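Local atomic coordinates of glutathione transferase gst1-6 (Anopheles dirus, PDB entry 1V2A), a protein that is a homodimeric detoxification enzyme that probably joins glutathione to electrophilic halides, releasing the halide and forming S-substituted glutathione. Residues N57-W62 against V68-E73; M1-S6 against Q13-L18; N93-F98 against V139-Y144; A143-D148 against V152-L157. All coordinates share one frame; numbering follows the deposited sequence.

Interaction 1 (N57-W62 against V68-E73); sequences NGHVVW and VLYLVE
The side chains of His-59 and Tyr-70 run past each other, one coming from the edge strand 59-62, the other from helix 64-75. Each has its CG anti to the backbone N (chi1 178° for His-59, 169° for Tyr-70), which throws the two rings into the space between strand and helix. They meet CD2 of His-59 to CE1 of Tyr-70, 3.4 Å apart. The tyrosine carbon lies near the plane of the imidazole, at its edge, whereas the imidazole reaches the phenol ring obliquely. With the planes at 43° and the centroids 5.3 Å apart, the pair is neither a stack nor an edge-to-face contact. Val-61 supplies the second touch: its CG2 lies over one face of the Tyr-70 ring, 4.5 Å from CG, close to where the backbones come nearest (CA of Val-61 to CA of Tyr-70, 8.2 Å). The polar ends find partners beyond the two segments. His-59 NE2 is hydrogen-bonded to Ser-90 OG of the second subunit, and Tyr-70 OH makes a weak bond to Asp-56. What joins strand to helix directly is therefore van der Waals contact between flat groups and a methyl, while the imidazole nitrogen NE2 and the phenol oxygen bond to other residues, the latter weakly. The chemistry implies that His-59 faces two ways, packing on the helix by carbon and tying its own subunit to the next by nitrogen.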
loop_
_atom_site.group_PDB
_atom_site.type_symbol
_atom_site.label_atom_id
_atom_site.label_comp_id
_atom_site.label_asym_id
_atom_site.label_seq_id
_atom_site.Cartn_x
_atom_site.Cartn_y
_atom_site.Cartn_z
ATOM N N ASN B 57 18.732 -14.930 -4.729
ATOM C CA ASN B 57 19.767 -15.582 -3.933
ATOM C C ASN B 57 19.264 -15.916 -2.539
ATOM O O ASN B 57 19.885 -15.542 -1.540
ATOM C CB ASN B 57 21.014 -14.691 -3.823
ATOM C CG ASN B 57 21.703 -14.479 -5.160
ATOM O OD1 ASN B 57 22.018 -15.436 -5.866
ATOM N ND2 ASN B 57 21.949 -13.222 -5.509
ATOM N N GLY B 58 18.136 -16.614 -2.472
ATOM C CA GLY B 58 17.578 -16.998 -1.185
ATOM C C GLY B 58 16.779 -15.915 -0.483
ATOM O O GLY B 58 15.958 -16.213 0.385
ATOM N N HIS B 59 17.017 -14.658 -0.843
ATOM C CA HIS B 59 16.298 -13.545 -0.230
ATOM C C HIS B 59 14.912 -13.433 -0.841
ATOM O O HIS B 59 14.766 -12.997 -1.978
ATOM C CB HIS B 59 17.054 -12.232 -0.444
ATOM C CG HIS B 59 16.353 -11.036 0.124
ATOM N ND1 HIS B 59 15.979 -10.955 1.447
ATOM C CD2 HIS B 59 15.934 -9.888 -0.457
ATOM C CE1 HIS B 59 15.356 -9.809 1.655
ATOM N NE2 HIS B 59 15.317 -9.143 0.516
ATOM N N VAL B 60 13.901 -13.828 -0.072
ATOM C CA VAL B 60 12.513 -13.797 -0.525
ATOM C C VAL B 60 11.873 -12.415 -0.427
ATOM O O VAL B 60 12.135 -11.681 0.516
ATOM C CB VAL B 60 11.664 -14.791 0.287
ATOM C CG1 VAL B 60 10.218 -14.714 -0.147
ATOM C CG2 VAL B 60 12.194 -16.205 0.082
ATOM N N VAL B 61 11.025 -12.076 -1.399
ATOM C CA VAL B 61 10.342 -10.780 -1.418
ATOM C C VAL B 61 8.956 -10.827 -2.061
ATOM O O VAL B 61 8.799 -11.356 -3.159
ATOM C CB VAL B 61 11.169 -9.731 -2.198
ATOM C CG1 VAL B 61 10.499 -8.388 -2.118
ATOM C CG2 VAL B 61 12.590 -9.659 -1.638
ATOM N N TRP B 62 7.940 -10.288 -1.392
ATOM C CA TRP B 62 6.624 -10.279 -2.017
ATOM C C TRP B 62 5.948 -8.928 -1.897
ATOM O O TRP B 62 6.396 -8.068 -1.146
ATOM C CB TRP B 62 5.742 -11.437 -1.513
ATOM C CG TRP B 62 5.153 -11.325 -0.151
ATOM C CD1 TRP B 62 3.928 -10.822 0.172
ATOM C CD2 TRP B 62 5.728 -11.799 1.072
ATOM N NE1 TRP B 62 3.698 -10.965 1.521
ATOM C CE2 TRP B 62 4.787 -11.565 2.097
ATOM C CE3 TRP B 62 6.942 -12.416 1.398
ATOM C CZ2 TRP B 62 5.028 -11.904 3.428
ATOM C CZ3 TRP B 62 7.183 -12.756 2.723
ATOM C CH2 TRP B 62 6.228 -12.505 3.719
ATOM N N VAL B 68 9.319 -4.558 -6.774
ATOM C CA VAL B 68 9.718 -3.478 -7.665
ATOM C C VAL B 68 10.816 -2.628 -7.040
ATOM O O VAL B 68 11.916 -2.548 -7.569
ATOM C CB VAL B 68 8.516 -2.563 -8.020
ATOM C CG1 VAL B 68 8.998 -1.301 -8.699
ATOM C CG2 VAL B 68 7.562 -3.301 -8.950
ATOM N N LEU B 69 10.514 -1.998 -5.912
ATOM C CA LEU B 69 11.482 -1.140 -5.234
ATOM C C LEU B 69 12.794 -1.854 -4.901
ATOM O O LEU B 69 13.853 -1.233 -4.857
ATOM C CB LEU B 69 10.872 -0.563 -3.958
ATOM C CG LEU B 69 9.599 0.265 -4.136
ATOM C CD1 LEU B 69 9.209 0.845 -2.782
ATOM C CD2 LEU B 69 9.827 1.381 -5.147
ATOM N N TYR B 70 12.717 -3.156 -4.669
ATOM C CA TYR B 70 13.896 -3.947 -4.363
ATOM C C TYR B 70 14.817 -4.080 -5.586
ATOM O O TYR B 70 16.021 -3.857 -5.489
ATOM C CB TYR B 70 13.476 -5.343 -3.889
ATOM C CG TYR B 70 14.621 -6.327 -3.795
ATOM C CD1 TYR B 70 15.447 -6.362 -2.674
ATOM C CD2 TYR B 70 14.879 -7.223 -4.832
ATOM C CE1 TYR B 70 16.502 -7.273 -2.587
ATOM C CE2 TYR B 70 15.933 -8.134 -4.756
ATOM C CZ TYR B 70 16.736 -8.156 -3.634
ATOM O OH TYR B 70 17.760 -9.070 -3.551
ATOM N N LEU B 71 14.237 -4.444 -6.726
ATOM C CA LEU B 71 14.988 -4.630 -7.965
ATOM C C LEU B 71 15.658 -3.350 -8.445
ATOM O O LEU B 71 16.803 -3.373 -8.902
ATOM C CB LEU B 71 14.072 -5.158 -9.076
ATOM C CG LEU B 71 13.553 -6.597 -8.953
ATOM C CD1 LEU B 71 12.570 -6.868 -10.074
ATOM C CD2 LEU B 71 14.698 -7.590 -9.018
ATOM N N VAL B 72 14.933 -2.238 -8.360
ATOM C CA VAL B 72 15.470 -0.961 -8.787
ATOM C C VAL B 72 16.692 -0.617 -7.935
ATOM O O VAL B 72 17.770 -0.346 -8.470
ATOM C CB VAL B 72 14.422 0.171 -8.642
ATOM C CG1 VAL B 72 15.032 1.497 -9.060
ATOM C CG2 VAL B 72 13.204 -0.136 -9.483
ATOM N N GLU B 73 16.521 -0.640 -6.615
ATOM C CA GLU B 73 17.606 -0.318 -5.689
ATOM C C GLU B 73 18.788 -1.250 -5.895
ATOM O O GLU B 73 19.935 -0.819 -5.891
ATOM C CB GLU B 73 17.121 -0.412 -4.229
ATOM C CG GLU B 73 15.851 0.410 -3.948
ATOM C CD GLU B 73 15.515 0.545 -2.468
ATOM O OE1 GLU B 73 15.378 -0.482 -1.764
ATOM O OE2 GLU B 73 15.381 1.696 -2.012
#

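Interaction 2 (M1-S6 against Q13-L18); sequences MDYYYS and QSAILL
Strand 2-5 and helix 13-18 pass with their axes 10.1 Å apart and their directions 140° from each other, a skewed, roughly antiparallel arrangement in which Tyr-3 and Ala-15 have the nearest CA atoms (8.8 Å). Tyr-3 bridges the gap. With CG anti to the backbone N (chi1 -172°), its ring extends to the helix and divides its contacts between two neighbours there. The phenol end presses on Ala-15, whose CB is 3.1 Å from OH and 3.4 Å from CZ, a tight fit. CE2 of the same ring is 3.4 Å from CD1 of Ile-16, which comes in obliquely. That methyl also approaches CD1 of Tyr-5 at 4.2 Å, so it touches both aromatic side chains. Tyr-3 OH is hydrogen-bonded to Cys-12 O and also accepts from a water at 2.8 Å. The same water accepts from Ala-15 N at 2.6 Å, which satisfies a buried backbone amide near the start of the helix. Phe-194 of helix 191-206 also packs against Ile-16. Strand 2-5, helix 13-22 and strand 27-30 form the beta-alpha-beta unit that opens the thioredoxin-like, glutathione-binding domain of glutathione transferases.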
loop_
_atom_site.group_PDB
_atom_site.type_symbol
_atom_site.label_atom_id
_atom_site.label_comp_id
_atom_site.label_asym_id
_atom_site.label_seq_id
_atom_site.Cartn_x
_atom_site.Cartn_y
_atom_site.Cartn_z
ATOM N N MET B 1 17.381 -15.276 -10.263
ATOM C CA MET B 1 16.271 -15.045 -9.306
ATOM C C MET B 1 14.988 -15.679 -9.824
ATOM O O MET B 1 14.719 -15.647 -11.022
ATOM C CB MET B 1 16.076 -13.536 -9.096
ATOM C CG MET B 1 15.874 -12.748 -10.377
ATOM S SD MET B 1 15.999 -10.954 -10.132
ATOM C CE MET B 1 17.761 -10.740 -10.303
ATOM N N ASP B 2 14.208 -16.275 -8.929
ATOM C CA ASP B 2 12.951 -16.895 -9.331
ATOM C C ASP B 2 11.817 -15.888 -9.175
ATOM O O ASP B 2 11.838 -15.040 -8.276
ATOM C CB ASP B 2 12.645 -18.140 -8.488
ATOM C CG ASP B 2 13.749 -19.172 -8.552
ATOM O OD1 ASP B 2 14.434 -19.253 -9.599
ATOM O OD2 ASP B 2 13.924 -19.917 -7.560
ATOM N N TYR B 3 10.828 -15.990 -10.056
ATOM C CA TYR B 3 9.698 -15.081 -10.030
ATOM C C TYR B 3 8.381 -15.829 -10.200
ATOM O O TYR B 3 7.930 -16.064 -11.322
ATOM C CB TYR B 3 9.853 -14.034 -11.140
ATOM C CG TYR B 3 8.829 -12.925 -11.089
ATOM C CD1 TYR B 3 8.781 -12.042 -10.007
ATOM C CD2 TYR B 3 7.908 -12.752 -12.123
ATOM C CE1 TYR B 3 7.840 -11.008 -9.960
ATOM C CE2 TYR B 3 6.963 -11.723 -12.086
ATOM C CZ TYR B 3 6.938 -10.855 -11.003
ATOM O OH TYR B 3 6.023 -9.827 -10.975
ATOM N N TYR B 4 7.773 -16.219 -9.085
ATOM C CA TYR B 4 6.493 -16.916 -9.140
ATOM C C TYR B 4 5.486 -15.875 -9.591
ATOM O O TYR B 4 5.410 -14.787 -9.016
ATOM C CB TYR B 4 6.144 -17.478 -7.769
ATOM C CG TYR B 4 7.209 -18.431 -7.289
ATOM C CD1 TYR B 4 8.376 -17.955 -6.691
ATOM C CD2 TYR B 4 7.100 -19.798 -7.532
ATOM C CE1 TYR B 4 9.414 -18.817 -6.354
ATOM C CE2 TYR B 4 8.128 -20.670 -7.202
ATOM C CZ TYR B 4 9.282 -20.177 -6.616
ATOM O OH TYR B 4 10.301 -21.040 -6.313
ATOM N N TYR B 5 4.720 -16.202 -10.626
ATOM C CA TYR B 5 3.780 -15.238 -11.168
ATOM C C TYR B 5 2.817 -15.840 -12.192
ATOM O O TYR B 5 2.765 -17.054 -12.412
ATOM C CB TYR B 5 4.570 -14.149 -11.888
ATOM C CG TYR B 5 5.010 -14.627 -13.242
ATOM C CD1 TYR B 5 4.602 -13.973 -14.395
ATOM C CD2 TYR B 5 5.722 -15.821 -13.379
ATOM C CE1 TYR B 5 4.875 -14.498 -15.654
ATOM C CE2 TYR B 5 6.002 -16.358 -14.632
ATOM C CZ TYR B 5 5.568 -15.693 -15.765
ATOM O OH TYR B 5 5.771 -16.245 -17.011
ATOM N N SER B 6 2.082 -14.936 -12.831
ATOM C CA SER B 6 1.134 -15.246 -13.888
ATOM C C SER B 6 0.782 -13.923 -14.553
ATOM O O SER B 6 0.291 -13.014 -13.895
ATOM C CB SER B 6 -0.131 -15.877 -13.328
ATOM O OG SER B 6 -1.055 -16.094 -14.380
ATOM N N GLN B 13 2.651 -8.036 -13.315
ATOM C CA GLN B 13 3.221 -7.431 -14.518
ATOM C C GLN B 13 4.209 -6.307 -14.256
ATOM O O GLN B 13 4.987 -5.947 -15.143
ATOM C CB GLN B 13 2.105 -6.921 -15.443
ATOM C CG GLN B 13 0.927 -7.872 -15.561
ATOM C CD GLN B 13 -0.157 -7.356 -16.487
ATOM O OE1 GLN B 13 -0.324 -6.150 -16.654
ATOM N NE2 GLN B 13 -0.913 -8.275 -17.085
ATOM N N SER B 14 4.180 -5.746 -13.050
ATOM C CA SER B 14 5.084 -4.653 -12.700
ATOM C C SER B 14 6.549 -5.085 -12.757
ATOM O O SER B 14 7.360 -4.452 -13.430
ATOM C CB SER B 14 4.762 -4.126 -11.295
ATOM O OG SER B 14 3.430 -3.655 -11.224
ATOM N N ALA B 15 6.877 -6.158 -12.041
ATOM C CA ALA B 15 8.243 -6.679 -11.995
ATOM C C ALA B 15 8.720 -7.166 -13.369
ATOM O O ALA B 15 9.911 -7.102 -13.683
ATOM C CB ALA B 15 8.332 -7.807 -10.971
ATOM N N ILE B 16 7.788 -7.659 -14.177
ATOM C CA ILE B 16 8.106 -8.125 -15.522
ATOM C C ILE B 16 8.558 -6.928 -16.366
ATOM O O ILE B 16 9.631 -6.940 -16.964
ATOM C CB ILE B 16 6.866 -8.767 -16.199
ATOM C CG1 ILE B 16 6.473 -10.053 -15.470
ATOM C CG2 ILE B 16 7.152 -9.036 -17.667
ATOM C CD1 ILE B 16 7.565 -11.110 -15.420
ATOM N N LEU B 17 7.730 -5.893 -16.416
ATOM C CA LEU B 17 8.055 -4.706 -17.191
ATOM C C LEU B 17 9.337 -4.054 -16.684
ATOM O O LEU B 17 10.254 -3.760 -17.454
ATOM C CB LEU B 17 6.889 -3.711 -17.128
ATOM C CG LEU B 17 5.971 -3.556 -18.351
ATOM C CD1 LEU B 17 6.004 -4.788 -19.214
ATOM C CD2 LEU B 17 4.554 -3.253 -17.885
ATOM N N LEU B 18 9.400 -3.826 -15.379
ATOM C CA LEU B 18 10.572 -3.209 -14.781
ATOM C C LEU B 18 11.803 -4.029 -15.168
ATOM O O LEU B 18 12.819 -3.473 -15.583
ATOM C CB LEU B 18 10.403 -3.157 -13.260
ATOM C CG LEU B 18 11.470 -2.479 -12.399
ATOM C CD1 LEU B 18 12.703 -3.370 -12.318
ATOM C CD2 LEU B 18 11.804 -1.110 -12.967
HETATM O O HOH W 1 5.443 -7.250 -10.124
#

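Interaction 3 (N93-F98 against V139-Y144); sequences NQRLFF and VTERAY
Arg-95 NH2 is gripped by Glu-141 and by a water that leads on to Arg-142 and Tyr-144. The salt bridge from Arg-95 NH2 to Glu-141 OE2 is 3.0 Å but weak as a hydrogen bond, its N-H...O angle being 134°. The skew agrees with this: guanidinium and carboxylate planes stand 62° apart, OE2 meets the guanidinium obliquely, and OE1 lies in its plane at the edge but is more distant. Arg-95 gets there by bending its chain at chi2 and chi3. The water, at the guanidinium edge, accepts from Arg-95 NH2 at 3.1 Å and from Arg-142 NH1 at 2.6 Å, and donates to Tyr-144 O at 3.0 Å. Arg-95 NH2 and Arg-142 NH1, 3.3 Å apart and both donors, share the water as acceptor, and the neighbouring carboxylate probably eases the meeting of their charges. Arg-95 is held further by NE, bonded to Ala-145 O, and by a cation-pi contact with Phe-138. On the same helix, Phe-97 stacks on Phe-97 of the second subunit. The arrangement belongs to the all-helical C-terminal domain of the glutathione transferase fold, where it ties long helix 86-115 of the dimer interface to the end of helix 122-141.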
loop_
_atom_site.group_PDB
_atom_site.type_symbol
_atom_site.label_atom_id
_atom_site.label_comp_id
_atom_site.label_asym_id
_atom_site.label_seq_id
_atom_site.Cartn_x
_atom_site.Cartn_y
_atom_site.Cartn_z
ATOM N N ASN B 93 6.163 7.610 -3.887
ATOM C CA ASN B 93 5.657 6.784 -2.797
ATOM C C ASN B 93 4.168 6.969 -2.602
ATOM O O ASN B 93 3.434 5.989 -2.461
ATOM C CB ASN B 93 6.371 7.101 -1.487
ATOM C CG ASN B 93 7.703 6.405 -1.380
ATOM O OD1 ASN B 93 8.008 5.506 -2.162
ATOM N ND2 ASN B 93 8.500 6.806 -0.405
ATOM N N GLN B 94 3.718 8.221 -2.593
ATOM C CA GLN B 94 2.300 8.497 -2.410
ATOM C C GLN B 94 1.470 7.887 -3.535
ATOM O O GLN B 94 0.435 7.271 -3.275
ATOM C CB GLN B 94 2.050 10.000 -2.325
ATOM C CG GLN B 94 0.576 10.366 -2.212
ATOM C CD GLN B 94 -0.093 10.516 -3.564
ATOM O OE1 GLN B 94 -1.074 9.833 -3.870
ATOM N NE2 GLN B 94 0.439 11.419 -4.386
ATOM N N ARG B 95 1.926 8.048 -4.778
ATOM C CA ARG B 95 1.199 7.498 -5.916
ATOM C C ARG B 95 1.155 5.967 -5.843
ATOM O O ARG B 95 0.206 5.343 -6.333
ATOM C CB ARG B 95 1.847 7.907 -7.244
ATOM C CG ARG B 95 2.142 9.393 -7.437
ATOM C CD ARG B 95 0.916 10.288 -7.442
ATOM N NE ARG B 95 1.127 11.453 -8.297
ATOM C CZ ARG B 95 0.598 12.656 -8.090
ATOM N NH1 ARG B 95 -0.180 12.877 -7.037
ATOM N NH2 ARG B 95 0.835 13.639 -8.946
ATOM N N LEU B 96 2.186 5.360 -5.252
ATOM C CA LEU B 96 2.217 3.909 -5.127
ATOM C C LEU B 96 1.172 3.453 -4.105
ATOM O O LEU B 96 0.519 2.434 -4.296
ATOM C CB LEU B 96 3.610 3.416 -4.697
ATOM C CG LEU B 96 4.780 3.487 -5.688
ATOM C CD1 LEU B 96 6.071 3.080 -4.984
ATOM C CD2 LEU B 96 4.528 2.576 -6.878
ATOM N N PHE B 97 1.020 4.200 -3.016
ATOM C CA PHE B 97 0.035 3.841 -2.006
ATOM C C PHE B 97 -1.359 4.181 -2.491
ATOM O O PHE B 97 -2.357 3.646 -2.005
ATOM C CB PHE B 97 0.354 4.512 -0.664
ATOM C CG PHE B 97 1.478 3.836 0.079
ATOM C CD1 PHE B 97 2.790 4.270 -0.068
ATOM C CD2 PHE B 97 1.229 2.719 0.868
ATOM C CE1 PHE B 97 3.847 3.600 0.562
ATOM C CE2 PHE B 97 2.272 2.037 1.498
ATOM C CZ PHE B 97 3.587 2.480 1.345
ATOM N N PHE B 98 -1.406 5.061 -3.481
ATOM C CA PHE B 98 -2.652 5.457 -4.118
ATOM C C PHE B 98 -3.105 4.258 -4.956
ATOM O O PHE B 98 -4.288 3.924 -5.020
ATOM C CB PHE B 98 -2.398 6.655 -5.038
ATOM C CG PHE B 98 -3.484 6.881 -6.047
ATOM C CD1 PHE B 98 -4.709 7.416 -5.664
ATOM C CD2 PHE B 98 -3.291 6.537 -7.381
ATOM C CE1 PHE B 98 -5.723 7.604 -6.597
ATOM C CE2 PHE B 98 -4.292 6.721 -8.314
ATOM C CZ PHE B 98 -5.510 7.254 -7.927
ATOM N N VAL B 139 -1.897 12.889 -13.952
ATOM C CA VAL B 139 -1.294 12.900 -15.281
ATOM C C VAL B 139 -1.586 14.146 -16.116
ATOM O O VAL B 139 -1.453 14.130 -17.340
ATOM C CB VAL B 139 -1.690 11.632 -16.066
ATOM C CG1 VAL B 139 -1.095 10.419 -15.380
ATOM C CG2 VAL B 139 -3.206 11.501 -16.139
ATOM N N THR B 140 -1.992 15.224 -15.451
ATOM C CA THR B 140 -2.242 16.488 -16.138
ATOM C C THR B 140 -1.239 17.482 -15.561
ATOM O O THR B 140 -0.655 18.294 -16.291
ATOM C CB THR B 140 -3.655 17.042 -15.886
ATOM O OG1 THR B 140 -3.770 17.442 -14.515
ATOM C CG2 THR B 140 -4.703 16.004 -16.200
ATOM N N GLU B 141 -1.043 17.413 -14.247
ATOM C CA GLU B 141 -0.098 18.297 -13.585
ATOM C C GLU B 141 1.307 17.982 -14.105
ATOM O O GLU B 141 2.194 18.836 -14.096
ATOM C CB GLU B 141 -0.188 18.126 -12.069
ATOM C CG GLU B 141 -0.033 16.703 -11.575
ATOM C CD GLU B 141 -0.369 16.558 -10.097
ATOM O OE1 GLU B 141 0.195 17.309 -9.274
ATOM O OE2 GLU B 141 -1.196 15.688 -9.755
ATOM N N ARG B 142 1.496 16.747 -14.567
ATOM C CA ARG B 142 2.767 16.321 -15.143
ATOM C C ARG B 142 2.466 15.288 -16.223
ATOM O O ARG B 142 1.372 14.723 -16.260
ATOM C CB ARG B 142 3.700 15.692 -14.097
ATOM C CG ARG B 142 3.898 16.493 -12.828
ATOM C CD ARG B 142 5.181 16.067 -12.121
ATOM N NE ARG B 142 5.249 16.569 -10.752
ATOM C CZ ARG B 142 4.504 16.110 -9.746
ATOM N NH1 ARG B 142 3.624 15.129 -9.944
ATOM N NH2 ARG B 142 4.643 16.629 -8.531
ATOM N N ALA B 143 3.438 15.049 -17.097
ATOM C CA ALA B 143 3.281 14.082 -18.177
ATOM C C ALA B 143 3.293 12.658 -17.643
ATOM O O ALA B 143 2.768 11.748 -18.286
ATOM C CB ALA B 143 4.393 14.262 -19.203
ATOM N N TYR B 144 3.896 12.468 -16.470
ATOM C CA TYR B 144 3.971 11.142 -15.847
ATOM C C TYR B 144 3.295 11.057 -14.472
ATOM O O TYR B 144 3.003 12.077 -13.840
ATOM C CB TYR B 144 5.429 10.687 -15.739
ATOM C CG TYR B 144 6.137 10.615 -17.073
ATOM C CD1 TYR B 144 6.740 11.745 -17.626
ATOM C CD2 TYR B 144 6.191 9.420 -17.790
ATOM C CE1 TYR B 144 7.388 11.688 -18.866
ATOM C CE2 TYR B 144 6.824 9.347 -19.023
ATOM C CZ TYR B 144 7.427 10.487 -19.558
ATOM O OH TYR B 144 8.076 10.424 -20.778
HETATM O O HOH W 2 2.084 14.070 -11.775
#

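Interaction 4 (A143-D148 against V152-L157); sequences AYAAAD and VADICL
Ala-145, Ala-146 and Ala-153, with a branch of Leu-157, form the apolar centre. CB of Ala-145 lies 3.9 Å from CB of Ala-153 and 3.6 Å from CD1 of Leu-157, one helical turn further on, while CB of Ala-146 approaches Ala-153 CB at 4.0 Å. Methyls this small let the backbones close in, with CA of Ala-145 only 5.2 Å from CA of Asp-154. Further out, Asp-154 OD1 accepts from Ala-145 N at 2.6 Å, a short and nearly straight bond (165°) on the syn side, 24° out of the carboxylate plane. Trp-180 NE1 bonds to the same oxygen. OD2 accepts from a water at 2.8 Å, which takes the hydrogen of Ala-146 N at 3.0 Å. OD2 is also hydrogen-bonded to Thr-151 N, and Thr-151 OG1 to Ala-153 N, consistent with the N-capping box that starts this helix in glutathione transferases. Tyr-144 completes the edge: OD1 lies in the plane of its ring, with ring and carboxylate 82° apart. One carboxylate thereby fixes both loop and helix start. The loop is pressed between helix 152-162 and helix 86-115, which Ala-146 touches through Val-92, while Val-152 packs on helix 64-75 and Ile-155 on helix 13-22.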
loop_
_atom_site.group_PDB
_atom_site.type_symbol
_atom_site.label_atom_id
_atom_site.label_comp_id
_atom_site.label_asym_id
_atom_site.label_seq_id
_atom_site.Cartn_x
_atom_site.Cartn_y
_atom_site.Cartn_z
ATOM N N ALA B 143 3.438 15.049 -17.097
ATOM C CA ALA B 143 3.281 14.082 -18.177
ATOM C C ALA B 143 3.293 12.658 -17.643
ATOM O O ALA B 143 2.768 11.748 -18.286
ATOM C CB ALA B 143 4.393 14.262 -19.203
ATOM N N TYR B 144 3.896 12.468 -16.470
ATOM C CA TYR B 144 3.971 11.142 -15.847
ATOM C C TYR B 144 3.295 11.057 -14.472
ATOM O O TYR B 144 3.003 12.077 -13.840
ATOM C CB TYR B 144 5.429 10.687 -15.739
ATOM C CG TYR B 144 6.137 10.615 -17.073
ATOM C CD1 TYR B 144 6.740 11.745 -17.626
ATOM C CD2 TYR B 144 6.191 9.420 -17.790
ATOM C CE1 TYR B 144 7.388 11.688 -18.866
ATOM C CE2 TYR B 144 6.824 9.347 -19.023
ATOM C CZ TYR B 144 7.427 10.487 -19.558
ATOM O OH TYR B 144 8.076 10.424 -20.778
ATOM N N ALA B 145 3.065 9.825 -14.017
ATOM C CA ALA B 145 2.387 9.560 -12.752
ATOM C C ALA B 145 2.850 10.341 -11.527
ATOM O O ALA B 145 2.018 10.892 -10.798
ATOM C CB ALA B 145 2.422 8.064 -12.448
ATOM N N ALA B 146 4.162 10.386 -11.292
ATOM C CA ALA B 146 4.694 11.083 -10.126
ATOM C C ALA B 146 5.850 12.050 -10.390
ATOM O O ALA B 146 6.460 12.558 -9.451
ATOM C CB ALA B 146 5.117 10.060 -9.077
ATOM N N ALA B 147 6.170 12.314 -11.648
ATOM C CA ALA B 147 7.266 13.230 -11.920
ATOM C C ALA B 147 7.273 13.692 -13.366
ATOM O O ALA B 147 6.323 13.443 -14.109
ATOM C CB ALA B 147 8.602 12.561 -11.575
ATOM N N ASP B 148 8.354 14.368 -13.743
ATOM C CA ASP B 148 8.542 14.885 -15.092
ATOM C C ASP B 148 9.191 13.809 -15.972
ATOM O O ASP B 148 9.695 14.083 -17.061
ATOM C CB ASP B 148 9.421 16.140 -15.039
ATOM C CG ASP B 148 10.867 15.827 -14.665
ATOM O OD1 ASP B 148 11.108 14.831 -13.945
ATOM O OD2 ASP B 148 11.761 16.588 -15.091
ATOM N N VAL B 152 8.792 4.161 -11.118
ATOM C CA VAL B 152 8.125 2.910 -10.799
ATOM C C VAL B 152 6.629 3.126 -10.609
ATOM O O VAL B 152 5.847 2.171 -10.615
ATOM C CB VAL B 152 8.698 2.298 -9.521
ATOM C CG1 VAL B 152 10.132 1.869 -9.766
ATOM C CG2 VAL B 152 8.653 3.309 -8.406
ATOM N N ALA B 153 6.234 4.384 -10.430
ATOM C CA ALA B 153 4.832 4.724 -10.239
ATOM C C ALA B 153 4.069 4.457 -11.518
ATOM O O ALA B 153 2.992 3.864 -11.505
ATOM C CB ALA B 153 4.698 6.182 -9.860
ATOM N N ASP B 154 4.643 4.903 -12.625
ATOM C CA ASP B 154 4.035 4.741 -13.930
ATOM C C ASP B 154 3.847 3.274 -14.273
ATOM O O ASP B 154 2.788 2.880 -14.756
ATOM C CB ASP B 154 4.910 5.415 -14.978
ATOM C CG ASP B 154 4.984 6.909 -14.788
ATOM O OD1 ASP B 154 3.984 7.588 -15.092
ATOM O OD2 ASP B 154 6.036 7.406 -14.329
ATOM N N ILE B 155 4.875 2.466 -14.023
ATOM C CA ILE B 155 4.802 1.042 -14.318
ATOM C C ILE B 155 3.689 0.319 -13.554
ATOM O O ILE B 155 2.962 -0.485 -14.145
ATOM C CB ILE B 155 6.141 0.343 -14.026
ATOM C CG1 ILE B 155 7.214 0.858 -14.997
ATOM C CG2 ILE B 155 5.974 -1.167 -14.139
ATOM C CD1 ILE B 155 8.571 0.209 -14.830
ATOM N N CYS B 156 3.563 0.593 -12.256
ATOM C CA CYS B 156 2.524 -0.043 -11.431
ATOM C C CYS B 156 1.116 0.426 -11.804
ATOM O O CYS B 156 0.183 -0.376 -11.863
ATOM C CB CYS B 156 2.745 0.243 -9.938
ATOM S SG CYS B 156 4.291 -0.389 -9.231
ATOM N N LEU B 157 0.961 1.725 -12.037
ATOM C CA LEU B 157 -0.342 2.280 -12.394
ATOM C C LEU B 157 -0.775 1.850 -13.797
ATOM O O LEU B 157 -1.972 1.824 -14.113
ATOM C CB LEU B 157 -0.302 3.809 -12.294
ATOM C CG LEU B 157 -0.247 4.344 -10.857
ATOM C CD1 LEU B 157 0.039 5.833 -10.848
ATOM C CD2 LEU B 157 -1.571 4.028 -10.166
HETATM O O HOH W 3 6.761 9.278 -12.425
#

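Overall arrangement
Interactions 1 and 2 belong to the thioredoxin-like domain and pack helices 64-75 and 13-22 on one sheet, mainly through aromatic and aliphatic carbon; the helices themselves touch, as at Val-68 and Ser-14. Interactions 3 and 4 lie in the helical domain, centres about 6 Å apart, and share Ala-143 and Tyr-144. Interactions 1, 2 and 4 are buried, 3 only partly so; 4 combines alanine packing with a carboxylate bonded to backbone, whereas 3 rests on charge and water. Val-152 of interaction 4 packs on Val-68 and Val-72 of interaction 1, linking the domains. Interactions 1 and 3 both reach the second subunit; 2 and 4 stay within one chain.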